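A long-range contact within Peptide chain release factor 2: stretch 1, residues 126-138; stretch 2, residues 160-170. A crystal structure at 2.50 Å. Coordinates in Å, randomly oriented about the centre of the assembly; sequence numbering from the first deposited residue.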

# COMPACT_ATOMS: atom_id res chain seq x y z
N GLY A 126 12.13 19.15 -14.63
CA GLY A 126 11.35 20.23 -15.23
C GLY A 126 10.02 19.81 -15.81
O GLY A 126 9.27 19.12 -15.15
N THR A 127 9.71 20.19 -17.04
CA THR A 127 8.41 19.79 -17.56
C THR A 127 8.34 18.28 -17.67
O THR A 127 7.26 17.69 -17.47
CB THR A 127 8.16 20.38 -18.94
OG1 THR A 127 8.61 21.73 -18.97
CG2 THR A 127 6.65 20.33 -19.27
N GLU A 128 9.48 17.66 -17.99
CA GLU A 128 9.56 16.21 -18.11
C GLU A 128 9.07 15.57 -16.82
O GLU A 128 8.33 14.57 -16.85
CB GLU A 128 10.99 15.75 -18.39
CG GLU A 128 11.26 15.21 -19.79
CD GLU A 128 10.59 13.85 -20.11
OE1 GLU A 128 9.44 13.85 -20.62
OE2 GLU A 128 11.23 12.79 -19.87
N ALA A 129 9.47 16.13 -15.68
CA ALA A 129 9.03 15.55 -14.41
C ALA A 129 7.51 15.66 -14.11
O ALA A 129 6.95 14.85 -13.36
CB ALA A 129 9.85 16.14 -13.25
N CYS A 130 6.84 16.65 -14.67
CA CYS A 130 5.42 16.81 -14.41
C CYS A 130 4.65 15.78 -15.22
O CYS A 130 3.66 15.21 -14.75
CB CYS A 130 4.93 18.24 -14.77
SG CYS A 130 5.76 19.62 -13.90
N ASP A 131 5.13 15.54 -16.43
CA ASP A 131 4.51 14.57 -17.31
C ASP A 131 4.68 13.19 -16.65
O ASP A 131 3.72 12.41 -16.56
CB ASP A 131 5.21 14.64 -18.69
CG ASP A 131 4.51 13.81 -19.77
OD1 ASP A 131 3.25 13.75 -19.78
OD2 ASP A 131 5.23 13.24 -20.62
N TRP A 132 5.89 12.91 -16.17
CA TRP A 132 6.21 11.65 -15.50
C TRP A 132 5.31 11.42 -14.28
O TRP A 132 4.86 10.30 -14.02
CB TRP A 132 7.68 11.68 -15.08
CG TRP A 132 8.24 10.45 -14.37
CD1 TRP A 132 9.18 10.45 -13.37
CD2 TRP A 132 7.92 9.06 -14.61
NE1 TRP A 132 9.45 9.17 -12.97
CE2 TRP A 132 8.69 8.29 -13.71
CE3 TRP A 132 7.05 8.39 -15.50
CZ2 TRP A 132 8.62 6.90 -13.67
CZ3 TRP A 132 6.99 6.99 -15.45
CH2 TRP A 132 7.77 6.28 -14.55
N ALA A 133 5.07 12.46 -13.50
CA ALA A 133 4.22 12.35 -12.34
C ALA A 133 2.75 11.95 -12.78
O ALA A 133 2.07 11.10 -12.16
CB ALA A 133 4.24 13.70 -11.60
N GLU A 134 2.28 12.56 -13.86
CA GLU A 134 0.96 12.24 -14.35
C GLU A 134 0.95 10.77 -14.82
O GLU A 134 -0.06 10.06 -14.72
CB GLU A 134 0.62 13.18 -15.49
CG GLU A 134 -0.81 13.07 -15.98
CD GLU A 134 -1.09 14.08 -17.05
OE1 GLU A 134 -0.51 15.18 -16.93
OE2 GLU A 134 -1.86 13.79 -17.98
N MET A 135 2.10 10.32 -15.32
CA MET A 135 2.24 8.97 -15.80
C MET A 135 2.10 7.96 -14.70
O MET A 135 1.41 6.93 -14.84
CB MET A 135 3.58 8.80 -16.52
CG MET A 135 3.68 9.59 -17.87
SD MET A 135 5.05 8.93 -18.84
CE MET A 135 6.11 10.35 -18.92
N LEU A 136 2.78 8.24 -13.60
CA LEU A 136 2.71 7.37 -12.45
C LEU A 136 1.24 7.37 -11.94
O LEU A 136 0.73 6.32 -11.55
CB LEU A 136 3.68 7.89 -11.37
CG LEU A 136 5.20 7.72 -11.61
CD1 LEU A 136 6.00 8.72 -10.74
CD2 LEU A 136 5.62 6.28 -11.27
N LEU A 137 0.59 8.55 -11.95
CA LEU A 137 -0.81 8.71 -11.50
C LEU A 137 -1.73 7.81 -12.32
O LEU A 137 -2.62 7.17 -11.80
CB LEU A 137 -1.30 10.16 -11.70
CG LEU A 137 -2.43 10.79 -10.79
CD1 LEU A 137 -3.30 11.71 -11.63
CD2 LEU A 137 -3.27 9.76 -10.11
N ARG A 138 -1.52 7.81 -13.63
CA ARG A 138 -2.29 6.99 -14.55
C ARG A 138 -1.95 5.50 -14.23
O ARG A 138 -2.83 4.60 -14.23
CB ARG A 138 -1.85 7.36 -15.95
CG ARG A 138 -2.92 7.32 -17.02
CD ARG A 138 -3.17 8.73 -17.54
NE ARG A 138 -1.97 9.28 -18.15
CZ ARG A 138 -1.88 10.48 -18.71
NH1 ARG A 138 -2.94 11.29 -18.74
NH2 ARG A 138 -0.73 10.86 -19.23
N PRO A 160 2.87 23.92 -14.50
CA PRO A 160 2.96 25.15 -15.29
C PRO A 160 2.73 24.92 -16.77
O PRO A 160 1.71 25.37 -17.31
CB PRO A 160 4.35 25.71 -14.97
CG PRO A 160 5.05 24.62 -14.17
CD PRO A 160 3.96 23.85 -13.51
N GLU A 161 3.65 24.21 -17.40
CA GLU A 161 3.56 23.91 -18.83
C GLU A 161 2.84 22.58 -19.18
O GLU A 161 2.12 22.49 -20.18
CB GLU A 161 4.96 23.92 -19.45
CG GLU A 161 5.62 25.29 -19.47
CD GLU A 161 7.06 25.21 -19.93
OE1 GLU A 161 7.32 24.61 -21.00
OE2 GLU A 161 7.93 25.76 -19.22
N ALA A 162 3.03 21.56 -18.35
CA ALA A 162 2.39 20.27 -18.61
C ALA A 162 2.34 19.37 -17.40
O ALA A 162 2.96 19.64 -16.36
CB ALA A 162 3.13 19.53 -19.76
N GLY A 163 1.60 18.28 -17.56
CA GLY A 163 1.49 17.30 -16.52
C GLY A 163 1.04 17.90 -15.23
O GLY A 163 0.50 19.00 -15.19
N ILE A 164 1.29 17.18 -14.15
CA ILE A 164 0.86 17.65 -12.86
C ILE A 164 1.97 18.10 -11.93
O ILE A 164 3.11 17.67 -12.06
CB ILE A 164 0.04 16.56 -12.18
CG1 ILE A 164 0.90 15.29 -11.97
CG2 ILE A 164 -1.23 16.34 -13.00
CD1 ILE A 164 0.29 14.26 -11.07
N ASP A 165 1.63 18.99 -11.00
CA ASP A 165 2.59 19.50 -10.04
C ASP A 165 2.38 18.86 -8.70
O ASP A 165 3.23 18.95 -7.79
CB ASP A 165 2.47 21.00 -9.89
CG ASP A 165 3.57 21.74 -10.62
OD1 ASP A 165 4.77 21.41 -10.42
OD2 ASP A 165 3.23 22.66 -11.37
N TYR A 166 1.25 18.17 -8.59
CA TYR A 166 0.91 17.47 -7.37
C TYR A 166 -0.39 16.69 -7.60
O TYR A 166 -1.24 17.07 -8.42
CB TYR A 166 0.76 18.50 -6.25
CG TYR A 166 0.24 17.98 -4.93
CD1 TYR A 166 -1.11 17.61 -4.78
CD2 TYR A 166 1.11 17.79 -3.84
CE1 TYR A 166 -1.59 17.06 -3.60
CE2 TYR A 166 0.64 17.23 -2.63
CZ TYR A 166 -0.72 16.87 -2.53
OH TYR A 166 -1.22 16.27 -1.39
N ALA A 167 -0.52 15.57 -6.91
CA ALA A 167 -1.72 14.75 -7.03
C ALA A 167 -1.76 13.91 -5.79
O ALA A 167 -0.71 13.53 -5.28
CB ALA A 167 -1.66 13.87 -8.27
N GLN A 168 -2.96 13.66 -5.28
CA GLN A 168 -3.17 12.84 -4.09
C GLN A 168 -4.50 12.09 -4.15
O GLN A 168 -5.57 12.70 -4.20
CB GLN A 168 -3.13 13.69 -2.83
CG GLN A 168 -3.50 12.89 -1.62
CD GLN A 168 -3.46 13.71 -0.38
OE1 GLN A 168 -4.32 14.57 -0.16
NE2 GLN A 168 -2.44 13.47 0.43
N ILE A 169 -4.42 10.77 -4.14
CA ILE A 169 -5.60 9.94 -4.23
C ILE A 169 -5.86 9.02 -3.05
O ILE A 169 -4.99 8.77 -2.20
CB ILE A 169 -5.56 9.10 -5.50
CG1 ILE A 169 -4.46 8.03 -5.40
CG2 ILE A 169 -5.33 10.01 -6.68
CD1 ILE A 169 -4.49 6.94 -6.54
N LEU A 170 -7.10 8.52 -3.01
CA LEU A 170 -7.57 7.64 -1.97
C LEU A 170 -8.04 6.42 -2.72
O LEU A 170 -8.97 6.50 -3.56
CB LEU A 170 -8.72 8.30 -1.23
CG LEU A 170 -9.39 7.55 -0.08
CD1 LEU A 170 -8.40 7.18 0.95
CD2 LEU A 170 -10.47 8.43 0.48

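The most unusual feature of this contact is how close the backbone of Gly163 comes to the helix of stretch 1: its CA lies 4.1 Å from the CA of Asp131, a spacing that leaves no room for a side chain. An ideal CB built on Gly163 would point toward the helix and fall 2.2 Å from Cys130 O and 2.5 Å from Asp131 N, both clashes. The backbone angles, phi 55° and psi -161°, give a second argument, since positive phi by itself favours glycine. Glycine therefore suits this place on two independent grounds.

The close approach brings the next residue into hydrogen-bonding range. Ile164 N donates to Cys130 O at 3.1 Å, with an N-H...O angle of 149°, and this is the one hydrogen bond between the stretches. Cys130 O also accepts the helical bond from Glu134 N, at 3.1 Å, so Ile164 shares an acceptor already used within the helix. Two CA-H...O contacts accompany it: Gly163 CA to Cys130 O at 3.5 Å (angle at H 141°) and Cys130 CA to Ile164 O at 3.4 Å (123°).

Ile164 has the largest covered area of any residue here, 93 Å² of the 536 Å² buried in total. Its CA-to-CB bond points sideways, but with chi1 at 61° (p) and chi2 at 168° (t) the end of the side chain comes nearer the helix. Ile164 CG1 lies 3.7 Å from Ala133 CB, and Ile164 CD1 is 4.4 Å from Leu137 CG. The CA-to-CB bond of Ala133 points toward stretch 2, and its small methyl lets the branched isoleucine pack closely against the helix.

Further along, Leu137 continues the apolar surface one helical turn after Ala133. Leu137 CG is 4.1 Å from Ala167 CB, and Leu137 CD2 is 4.0 Å from Ile169 CG2. Ala167 and Ile169 both point toward the helix, whereas Tyr166 and Gln168 point away, the alternation expected of an extended strand.

At the other end, Thr127 CG2 packs 3.6 Å from Ala162 CB, so the threonine offers its methyl to a small apolar neighbour. Cys130 points toward stretch 2, with Cys130 CB only 2.9 Å from Ala162 O, a tight approach.

Glu134 reaches back with an extended chain (chi1 and chi2 both t), placing Glu134 OE1 2.9 Å from Gly163 CA. Glu134 OE2 forms a salt bridge with Arg138 NH1 at 2.8 Å, within stretch 1; the accompanying hydrogen bond is weak, with an angle of 117°.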